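Local coordinates for putative uncharacterized protein TTHA1012 (Thermus thermophilus, PDB 2YZY) that is of unknown function but has a LolA-like fold, so it may bind the acyl chains of lipoproteins and carry these proteins toward the outer membrane, at residues E10-V15 against V115-E120; A42-L47 against F53-L58; K152-P157 against V176-T181. All blocks are in the same frame, centred on the assembly; numbering follows the deposited sequence.

Contact 1: residues E10-V15 against V115-E120; sequences EILDRV and VDLRLE
Ile11 and Leu119 make the closest contact between residues 10-15 of helix 7-18 and residues 115-120, mostly on strand 116-125, where the helix lies against strands 116-125, 128-136 and 145-151. Ile11 CG1 stands anti to its own carbonyl carbon (chi1 -65°), and the extended second torsion sends CD1 outward from the helix as the probing tip. This methyl reaches both branches of Leu119, at 3.8 Å from Leu119 CD1 and 4.1 Å from Leu119 CD2, so it fits against the forked end of the leucine. Leu119 meets it with CG anti to the backbone N (chi1 173°), and the two side chains cross at about a right angle. The backbones stay well apart, with Ile11 CA 8.7 Å from Leu119 CA, and side chains alone span the gap. Trp131 and Leu133 of strand 128-136 touch both Ile11 and Leu119, and Ile11 also packs on Ile150 of strand 145-151, burying the isoleucine.

One residue on, Leu12 makes a looser, methyl-to-methyl contact: its CD1 lies 4.3 Å from Leu117 CD1. Leu117 points to the helix from the same side of the strand as Leu119, two residues earlier, and it rests on Leu148 as well. Farther along the helix, Val15 continues the apolar side onto Ile150.

Polar groups of the strand lie away from this interface. Arg118 NE pairs with Asp116 OD1 at 2.6 Å, and the Glu120 carboxylate forms a salt bridge with Lys132. No hydrogen bond or salt bridge joins the two segments, and together they bury just 120 Å². The contact between the two segments is therefore purely apolar and weakly directional, so shape and the shared apolar neighbours, rather than bonds, set how they meet.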
loop_
_atom_site.group_PDB
_atom_site.type_symbol
_atom_site.label_atom_id
_atom_site.label_comp_id
_atom_site.label_asym_id
_atom_site.label_seq_id
_atom_site.Cartn_x
_atom_site.Cartn_y
_atom_site.Cartn_z
ATOM N N GLU A 10 -15.127 12.311 -2.271
ATOM C CA GLU A 10 -14.457 13.556 -2.625
ATOM C C GLU A 10 -13.008 13.541 -2.158
ATOM O O GLU A 10 -12.106 13.979 -2.873
ATOM C CB GLU A 10 -15.176 14.749 -1.993
ATOM C CG GLU A 10 -14.449 16.070 -2.190
ATOM C CD GLU A 10 -15.152 17.234 -1.520
ATOM O OE1 GLU A 10 -15.371 17.172 -0.292
ATOM O OE2 GLU A 10 -15.484 18.211 -2.223
ATOM N N ILE A 11 -12.795 13.043 -0.945
ATOM C CA ILE A 11 -11.457 12.971 -0.374
ATOM C C ILE A 11 -10.585 12.006 -1.167
ATOM O O ILE A 11 -9.438 12.316 -1.492
ATOM C CB ILE A 11 -11.522 12.523 1.101
ATOM C CG1 ILE A 11 -12.242 13.593 1.924
ATOM C CG2 ILE A 11 -10.122 12.271 1.638
ATOM C CD1 ILE A 11 -12.465 13.218 3.369
ATOM N N LEU A 12 -11.133 10.837 -1.480
ATOM C CA LEU A 12 -10.393 9.844 -2.243
ATOM C C LEU A 12 -10.031 10.411 -3.611
ATOM O O LEU A 12 -8.942 10.157 -4.124
ATOM C CB LEU A 12 -11.220 8.564 -2.404
ATOM C CG LEU A 12 -11.526 7.798 -1.113
ATOM C CD1 LEU A 12 -12.320 6.541 -1.442
ATOM C CD2 LEU A 12 -10.226 7.437 -0.409
ATOM N N ASP A 13 -10.942 11.186 -4.196
ATOM C CA ASP A 13 -10.686 11.788 -5.501
ATOM C C ASP A 13 -9.519 12.764 -5.413
ATOM O O ASP A 13 -8.694 12.835 -6.322
ATOM C CB ASP A 13 -11.931 12.518 -6.021
ATOM C CG ASP A 13 -13.094 11.578 -6.282
ATOM O OD1 ASP A 13 -12.869 10.504 -6.877
ATOM O OD2 ASP A 13 -14.236 11.919 -5.902
ATOM N N ARG A 14 -9.453 13.514 -4.317
ATOM C CA ARG A 14 -8.376 14.476 -4.108
ATOM C C ARG A 14 -7.039 13.748 -3.997
ATOM O O ARG A 14 -6.020 14.211 -4.510
ATOM C CB ARG A 14 -8.619 15.287 -2.833
ATOM C CG ARG A 14 -9.817 16.224 -2.897
ATOM C CD ARG A 14 -10.001 16.962 -1.578
ATOM N NE ARG A 14 -11.105 17.917 -1.629
ATOM C CZ ARG A 14 -11.132 18.990 -2.414
ATOM N NH1 ARG A 14 -10.110 19.253 -3.219
ATOM N NH2 ARG A 14 -12.181 19.799 -2.397
ATOM N N VAL A 15 -7.055 12.606 -3.319
ATOM C CA VAL A 15 -5.850 11.809 -3.144
ATOM C C VAL A 15 -5.344 11.313 -4.493
ATOM O O VAL A 15 -4.163 11.448 -4.807
ATOM C CB VAL A 15 -6.115 10.587 -2.233
ATOM C CG1 VAL A 15 -4.893 9.672 -2.212
ATOM C CG2 VAL A 15 -6.443 11.058 -0.822
ATOM N N VAL A 115 -14.761 -1.196 0.058
ATOM C CA VAL A 115 -15.399 -0.911 1.337
ATOM C C VAL A 115 -16.260 0.342 1.237
ATOM O O VAL A 115 -15.880 1.318 0.591
ATOM C CB VAL A 115 -14.348 -0.699 2.450
ATOM C CG1 VAL A 115 -15.041 -0.388 3.770
ATOM C CG2 VAL A 115 -13.481 -1.937 2.586
ATOM N N ASP A 116 -17.425 0.305 1.876
ATOM C CA ASP A 116 -18.333 1.443 1.868
ATOM C C ASP A 116 -17.803 2.483 2.849
ATOM O O ASP A 116 -18.315 2.625 3.959
ATOM C CB ASP A 116 -19.740 1.000 2.276
ATOM C CG ASP A 116 -20.757 2.120 2.177
ATOM O OD1 ASP A 116 -20.616 3.120 2.912
ATOM O OD2 ASP A 116 -21.698 2.001 1.363
ATOM N N LEU A 117 -16.767 3.201 2.429
ATOM C CA LEU A 117 -16.145 4.218 3.267
ATOM C C LEU A 117 -16.992 5.469 3.440
ATOM O O LEU A 117 -17.644 5.934 2.504
ATOM C CB LEU A 117 -14.780 4.607 2.698
ATOM C CG LEU A 117 -13.682 3.544 2.763
ATOM C CD1 LEU A 117 -12.437 4.050 2.053
ATOM C CD2 LEU A 117 -13.375 3.217 4.218
ATOM N N ARG A 118 -16.964 6.009 4.653
ATOM C CA ARG A 118 -17.704 7.215 4.997
ATOM C C ARG A 118 -16.796 8.102 5.845
ATOM O O ARG A 118 -15.992 7.602 6.634
ATOM C CB ARG A 118 -18.950 6.858 5.808
ATOM C CG ARG A 118 -19.884 5.866 5.136
ATOM C CD ARG A 118 -20.619 6.488 3.963
ATOM N NE ARG A 118 -21.563 5.550 3.362
ATOM C CZ ARG A 118 -22.580 4.990 4.013
ATOM N NH1 ARG A 118 -22.792 5.271 5.292
ATOM N NH2 ARG A 118 -23.385 4.144 3.384
ATOM N N LEU A 119 -16.921 9.413 5.682
ATOM C CA LEU A 119 -16.114 10.342 6.461
ATOM C C LEU A 119 -16.691 10.473 7.864
ATOM O O LEU A 119 -17.838 10.890 8.034
ATOM C CB LEU A 119 -16.088 11.721 5.795
ATOM C CG LEU A 119 -15.420 12.836 6.606
ATOM C CD1 LEU A 119 -13.940 12.519 6.805
ATOM C CD2 LEU A 119 -15.587 14.165 5.883
ATOM N N GLU A 120 -15.907 10.108 8.875
ATOM C CA GLU A 120 -16.386 10.218 10.246
ATOM C C GLU A 120 -16.032 11.581 10.825
ATOM O O GLU A 120 -16.801 12.159 11.594
ATOM C CB GLU A 120 -15.787 9.126 11.134
ATOM C CG GLU A 120 -16.436 9.084 12.508
ATOM C CD GLU A 120 -15.754 8.132 13.458
ATOM O OE1 GLU A 120 -14.623 8.437 13.889
ATOM O OE2 GLU A 120 -16.349 7.079 13.770
#

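Contact 2: residues A42-L47 against F53-L58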
loop_
_atom_site.group_PDB
_atom_site.type_symbol
_atom_site.label_atom_id
_atom_site.label_comp_id
_atom_site.label_asym_id
_atom_site.label_seq_id
_atom_site.Cartn_x
_atom_site.Cartn_y
_atom_site.Cartn_z
ATOM N N ALA A 42 7.898 -2.515 4.541
ATOM C CA ALA A 42 8.115 -2.559 3.106
ATOM C C ALA A 42 8.285 -1.173 2.511
ATOM O O ALA A 42 7.890 -0.173 3.107
ATOM C CB ALA A 42 6.939 -3.256 2.436
ATOM N N ARG A 43 8.903 -1.119 1.338
ATOM C CA ARG A 43 9.054 0.144 0.632
ATOM C C ARG A 43 8.095 0.042 -0.545
ATOM O O ARG A 43 7.943 -1.024 -1.140
ATOM C CB ARG A 43 10.484 0.345 0.128
ATOM C CG ARG A 43 11.510 0.624 1.221
ATOM C CD ARG A 43 12.825 1.085 0.598
ATOM N NE ARG A 43 13.849 1.417 1.586
ATOM C CZ ARG A 43 14.773 0.569 2.030
ATOM N NH1 ARG A 43 14.812 -0.679 1.577
ATOM N NH2 ARG A 43 15.672 0.981 2.914
ATOM N N VAL A 44 7.436 1.147 -0.865
ATOM C CA VAL A 44 6.467 1.176 -1.955
ATOM C C VAL A 44 6.868 2.217 -2.999
ATOM O O VAL A 44 7.342 3.295 -2.654
ATOM C CB VAL A 44 5.064 1.495 -1.404
ATOM C CG1 VAL A 44 4.055 1.524 -2.525
ATOM C CG2 VAL A 44 4.674 0.457 -0.349
ATOM N N TYR A 45 6.674 1.879 -4.272
ATOM C CA TYR A 45 7.031 2.756 -5.385
ATOM C C TYR A 45 5.884 2.854 -6.368
ATOM O O TYR A 45 5.270 1.847 -6.716
ATOM C CB TYR A 45 8.257 2.200 -6.111
ATOM C CG TYR A 45 9.469 2.110 -5.226
ATOM C CD1 TYR A 45 10.370 3.168 -5.143
ATOM C CD2 TYR A 45 9.675 0.996 -4.410
ATOM C CE1 TYR A 45 11.445 3.127 -4.266
ATOM C CE2 TYR A 45 10.742 0.946 -3.527
ATOM C CZ TYR A 45 11.621 2.014 -3.460
ATOM O OH TYR A 45 12.666 1.973 -2.568
ATOM N N ALA A 46 5.615 4.068 -6.834
ATOM C CA ALA A 46 4.526 4.275 -7.777
ATOM C C ALA A 46 4.907 5.185 -8.933
ATOM O O ALA A 46 5.488 6.249 -8.735
ATOM C CB ALA A 46 3.316 4.867 -7.049
ATOM N N LEU A 47 4.579 4.740 -10.142
ATOM C CA LEU A 47 4.809 5.509 -11.359
ATOM C C LEU A 47 3.434 5.472 -12.029
ATOM O O LEU A 47 3.191 4.684 -12.944
ATOM C CB LEU A 47 5.873 4.834 -12.233
ATOM C CG LEU A 47 6.337 5.581 -13.491
ATOM C CD1 LEU A 47 6.738 7.007 -13.143
ATOM C CD2 LEU A 47 7.502 4.836 -14.118
ATOM N N PHE A 53 3.535 -0.187 -10.256
ATOM C CA PHE A 53 3.578 -0.133 -8.798
ATOM C C PHE A 53 4.528 -1.243 -8.340
ATOM O O PHE A 53 4.518 -2.334 -8.902
ATOM C CB PHE A 53 2.170 -0.394 -8.255
ATOM C CG PHE A 53 1.974 -0.016 -6.815
ATOM C CD1 PHE A 53 1.958 1.319 -6.427
ATOM C CD2 PHE A 53 1.737 -0.997 -5.855
ATOM C CE1 PHE A 53 1.703 1.674 -5.106
ATOM C CE2 PHE A 53 1.480 -0.654 -4.531
ATOM C CZ PHE A 53 1.461 0.683 -4.156
ATOM N N ARG A 54 5.355 -0.968 -7.335
ATOM C CA ARG A 54 6.283 -1.979 -6.833
ATOM C C ARG A 54 6.335 -1.925 -5.316
ATOM O O ARG A 54 6.391 -0.848 -4.732
ATOM C CB ARG A 54 7.696 -1.761 -7.403
ATOM C CG ARG A 54 8.726 -2.833 -6.996
ATOM C CD ARG A 54 10.078 -2.572 -7.659
ATOM N NE ARG A 54 11.128 -3.499 -7.231
ATOM C CZ ARG A 54 11.687 -4.420 -8.013
ATOM N NH1 ARG A 54 11.298 -4.560 -9.277
ATOM N NH2 ARG A 54 12.667 -5.180 -7.540
ATOM N N VAL A 55 6.287 -3.092 -4.683
ATOM C CA VAL A 55 6.351 -3.177 -3.229
ATOM C C VAL A 55 7.515 -4.098 -2.890
ATOM O O VAL A 55 7.616 -5.208 -3.423
ATOM C CB VAL A 55 5.047 -3.754 -2.640
ATOM C CG1 VAL A 55 5.156 -3.829 -1.118
ATOM C CG2 VAL A 55 3.860 -2.884 -3.060
ATOM N N GLU A 56 8.408 -3.627 -2.024
ATOM C CA GLU A 56 9.585 -4.398 -1.624
ATOM C C GLU A 56 9.504 -4.683 -0.133
ATOM O O GLU A 56 9.411 -3.767 0.678
ATOM C CB GLU A 56 10.856 -3.610 -1.959
ATOM C CG GLU A 56 11.018 -3.390 -3.463
ATOM C CD GLU A 56 12.225 -2.554 -3.835
ATOM O OE1 GLU A 56 13.062 -2.266 -2.951
ATOM O OE2 GLU A 56 12.338 -2.194 -5.027
ATOM N N PHE A 57 9.549 -5.961 0.224
ATOM C CA PHE A 57 9.428 -6.357 1.621
ATOM C C PHE A 57 10.735 -6.466 2.386
ATOM O O PHE A 57 11.732 -6.987 1.877
ATOM C CB PHE A 57 8.659 -7.675 1.690
ATOM C CG PHE A 57 7.280 -7.583 1.117
ATOM C CD1 PHE A 57 6.217 -7.145 1.901
ATOM C CD2 PHE A 57 7.049 -7.880 -0.222
ATOM C CE1 PHE A 57 4.944 -7.003 1.355
ATOM C CE2 PHE A 57 5.777 -7.740 -0.777
ATOM C CZ PHE A 57 4.724 -7.301 0.014
ATOM N N LEU A 58 10.705 -5.969 3.621
ATOM C CA LEU A 58 11.862 -5.985 4.510
ATOM C C LEU A 58 11.634 -6.841 5.762
ATOM O O LEU A 58 12.577 -7.410 6.309
ATOM C CB LEU A 58 12.217 -4.549 4.909
ATOM C CG LEU A 58 12.709 -3.683 3.743
ATOM C CD1 LEU A 58 12.749 -2.220 4.161
ATOM C CD2 LEU A 58 14.083 -4.155 3.295
HETATM O O HOH W 1 13.580 -2.569 -0.247
HETATM O O HOH W 2 14.521 -0.053 -3.204
#
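Arg43 and Glu56 form a hydrogen-bonded pair in the antiparallel beta hairpin of strands 39-47 and 52-59, their backbones exchanging N-H...O bonds of 2.8 Å from Arg43 N to Glu56 O and 2.8 Å from Glu56 N to Arg43 O. Tyr45 and Arg54 repeat the pattern two residues on.

On the face carrying Arg43, Tyr45, Arg54 and Glu56, the Glu56 carboxylate is the polar hub. Its OE1 accepts from two waters: one is held by Arg43 NH1 at 2.9 Å, and the other lies 2.8 Å from Tyr45 OH. OE2 takes Arg54 NE on its anti side at 2.8 Å, a bent bond of 141° whose donor lies 19° out of the carboxylate plane. Arg190 adds a second salt bridge to OE2, so this carboxylate is gripped at both oxygens and its charge is probably well balanced. With CG anti to its carbonyl carbon and the chain extended beyond, Glu56 brings this group alongside the Tyr45 ring, which passes obliquely, the two planes 38° apart, while Leu188 of helix 185-188 packs on the tyrosine. Leu58 CD1 lies over one face of the Arg43 guanidinium.

The other face, with Ala42, Val44, Ala46, Phe53, Val55 and Phe57, is apolar. Ala42 CB touches both Val55 CG1 and Phe57 CD1, 4.0 Å from each. Trp23 of strand 23-30 covers Val44 and Ala46, and Ala46 CB meets the edge of the Phe53 ring, 3.8 Å from CD1.

Contact 3: residues K152-P157 against V176-T181; sequences KADPRP and VEFKRT
Arg156 lays its guanidinium flat on the ring of Phe178, planes 5° apart and centres 4.3 Å apart, at the splayed end of the beta hairpin of strands 156-163 and 169-180. Arg156 CA and Phe178 CA are 9.4 Å apart here, so long side chains do the bridging. Arg156 has CG between its backbone N and carbonyl carbon (chi1 66°), and the chain then runs extended over the ring. Its CD sits above the ring centre as a CH-pi contact, 3.6 Å from the Phe178 centroid, while the guanidinium is offset toward the root of the phenylalanine, with NH1 3.4 Å from Phe178 CB.

Asp154 and Arg180 approach from opposite directions and join in a bidentate, end-on salt bridge through NH1 and NH2, with carboxylate and guanidinium turned 45° from each other. Both carboxylate oxygens are met on the syn side: Arg180 NH2 bonds Asp154 OD1 at 2.9 Å, and NH1 bonds OD2 at 3.2 Å. Asn18, the last residue of helix 7-18, gives ND2 to Asp154 OD1 and takes Arg180 NH2 on its O, bracing both partners of this surface clasp.

The two pairs are linked into one network by Asp154 OD2, which lies in the plane of the Arg156 guanidinium at its edge, a long 3.8 Å from NE.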
loop_
_atom_site.group_PDB
_atom_site.type_symbol
_atom_site.label_atom_id
_atom_site.label_comp_id
_atom_site.label_asym_id
_atom_site.label_seq_id
_atom_site.Cartn_x
_atom_site.Cartn_y
_atom_site.Cartn_z
ATOM N N LYS A 152 -4.730 15.859 5.509
ATOM C CA LYS A 152 -5.503 16.933 4.880
ATOM C C LYS A 152 -4.697 17.918 4.031
ATOM O O LYS A 152 -5.079 18.215 2.900
ATOM C CB LYS A 152 -6.285 17.717 5.942
ATOM C CG LYS A 152 -7.404 16.926 6.606
ATOM C CD LYS A 152 -8.159 17.764 7.636
ATOM C CE LYS A 152 -8.885 18.936 6.993
ATOM N NZ LYS A 152 -9.617 19.756 8.003
ATOM N N ALA A 153 -3.593 18.417 4.578
ATOM C CA ALA A 153 -2.752 19.397 3.885
ATOM C C ALA A 153 -2.179 18.914 2.555
ATOM O O ALA A 153 -2.041 19.693 1.612
ATOM C CB ALA A 153 -1.624 19.842 4.803
ATOM N N ASP A 154 -1.835 17.633 2.492
ATOM C CA ASP A 154 -1.280 17.033 1.282
ATOM C C ASP A 154 -1.941 15.662 1.182
ATOM O O ASP A 154 -1.360 14.650 1.572
ATOM C CB ASP A 154 0.243 16.909 1.417
ATOM C CG ASP A 154 0.898 16.307 0.186
ATOM O OD1 ASP A 154 0.445 16.600 -0.938
ATOM O OD2 ASP A 154 1.880 15.552 0.346
ATOM N N PRO A 155 -3.179 15.622 0.659
ATOM C CA PRO A 155 -3.993 14.415 0.488
ATOM C C PRO A 155 -3.271 13.139 0.080
ATOM O O PRO A 155 -2.922 12.950 -1.085
ATOM C CB PRO A 155 -5.032 14.848 -0.538
ATOM C CG PRO A 155 -5.254 16.276 -0.169
ATOM C CD PRO A 155 -3.845 16.781 0.031
ATOM N N ARG A 156 -3.066 12.263 1.059
ATOM C CA ARG A 156 -2.413 10.978 0.849
ATOM C C ARG A 156 -2.693 10.121 2.080
ATOM O O ARG A 156 -2.935 10.645 3.169
ATOM C CB ARG A 156 -0.904 11.160 0.648
ATOM C CG ARG A 156 -0.136 11.684 1.850
ATOM C CD ARG A 156 1.287 12.065 1.443
ATOM N NE ARG A 156 2.096 12.525 2.568
ATOM C CZ ARG A 156 2.589 11.735 3.519
ATOM N NH1 ARG A 156 2.362 10.429 3.489
ATOM N NH2 ARG A 156 3.310 12.254 4.506
ATOM N N PRO A 157 -2.677 8.789 1.920
ATOM C CA PRO A 157 -2.940 7.877 3.035
ATOM C C PRO A 157 -1.832 7.870 4.077
ATOM O O PRO A 157 -0.646 7.919 3.747
ATOM C CB PRO A 157 -3.081 6.511 2.356
ATOM C CG PRO A 157 -3.369 6.845 0.911
ATOM C CD PRO A 157 -2.500 8.039 0.667
ATOM N N VAL A 176 4.887 5.501 7.199
ATOM C CA VAL A 176 5.816 6.254 8.042
ATOM C C VAL A 176 6.802 7.186 7.354
ATOM O O VAL A 176 7.377 8.060 7.999
ATOM C CB VAL A 176 6.598 5.301 8.973
ATOM C CG1 VAL A 176 5.629 4.590 9.913
ATOM C CG2 VAL A 176 7.367 4.284 8.154
ATOM N N GLU A 177 7.010 6.993 6.054
ATOM C CA GLU A 177 7.900 7.853 5.271
ATOM C C GLU A 177 7.261 7.991 3.902
ATOM O O GLU A 177 6.623 7.056 3.416
ATOM C CB GLU A 177 9.304 7.249 5.131
ATOM C CG GLU A 177 10.026 7.067 6.465
ATOM C CD GLU A 177 11.439 6.532 6.317
ATOM O OE1 GLU A 177 11.641 5.567 5.552
ATOM O OE2 GLU A 177 12.348 7.070 6.982
ATOM N N PHE A 178 7.423 9.159 3.293
ATOM C CA PHE A 178 6.838 9.442 1.985
ATOM C C PHE A 178 7.680 10.486 1.271
ATOM O O PHE A 178 8.206 11.406 1.898
ATOM C CB PHE A 178 5.415 9.988 2.146
ATOM C CG PHE A 178 4.782 10.435 0.853
ATOM C CD1 PHE A 178 4.146 9.522 0.019
ATOM C CD2 PHE A 178 4.833 11.775 0.465
ATOM C CE1 PHE A 178 3.566 9.931 -1.187
ATOM C CE2 PHE A 178 4.259 12.195 -0.735
ATOM C CZ PHE A 178 3.623 11.271 -1.563
ATOM N N LYS A 179 7.785 10.350 -0.045
ATOM C CA LYS A 179 8.564 11.288 -0.835
ATOM C C LYS A 179 8.140 11.270 -2.294
ATOM O O LYS A 179 7.956 10.203 -2.880
ATOM C CB LYS A 179 10.051 10.925 -0.733
ATOM C CG LYS A 179 10.949 11.570 -1.776
ATOM C CD LYS A 179 12.357 10.990 -1.706
ATOM C CE LYS A 179 13.240 11.535 -2.817
ATOM N NZ LYS A 179 13.352 13.016 -2.763
ATOM N N ARG A 180 7.953 12.451 -2.875
ATOM C CA ARG A 180 7.623 12.530 -4.286
ATOM C C ARG A 180 8.980 12.437 -4.965
ATOM O O ARG A 180 9.968 12.977 -4.465
ATOM C CB ARG A 180 6.936 13.856 -4.629
ATOM C CG ARG A 180 5.483 13.915 -4.175
ATOM C CD ARG A 180 4.726 15.030 -4.878
ATOM N NE ARG A 180 3.291 14.962 -4.612
ATOM C CZ ARG A 180 2.734 15.213 -3.432
ATOM N NH1 ARG A 180 3.489 15.554 -2.397
ATOM N NH2 ARG A 180 1.420 15.116 -3.285
ATOM N N THR A 181 9.042 11.755 -6.099
ATOM C CA THR A 181 10.320 11.588 -6.766
ATOM C C THR A 181 10.122 11.311 -8.248
ATOM O O THR A 181 9.066 11.593 -8.811
ATOM C CB THR A 181 11.073 10.408 -6.114
ATOM O OG1 THR A 181 12.359 10.246 -6.723
ATOM C CG2 THR A 181 10.265 9.122 -6.269
#

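All three contacts belong to the strongly curved, largely antiparallel beta structure of the single chain. Contact 2 is nested within the long loop that contact 1 closes, and contact 3 follows later in the chain. Contacts 1 and 3, with centres about 16 Å apart, touch directly: Val15 of helix 7-18 packs on the Pro155-Arg156 backbone, its CG2 3.9 Å from Pro155 C. Contact 2 lies about 23 Å from contact 1 and 15 Å from contact 3, centre to centre, touching neither. Strand 23-30 separates the hairpin of contact 2 from strand 169-180. Contacts 1 and 3 thus meet at the C-terminal half of helix 7-18, while contact 2 pairs strands farther along the strand order.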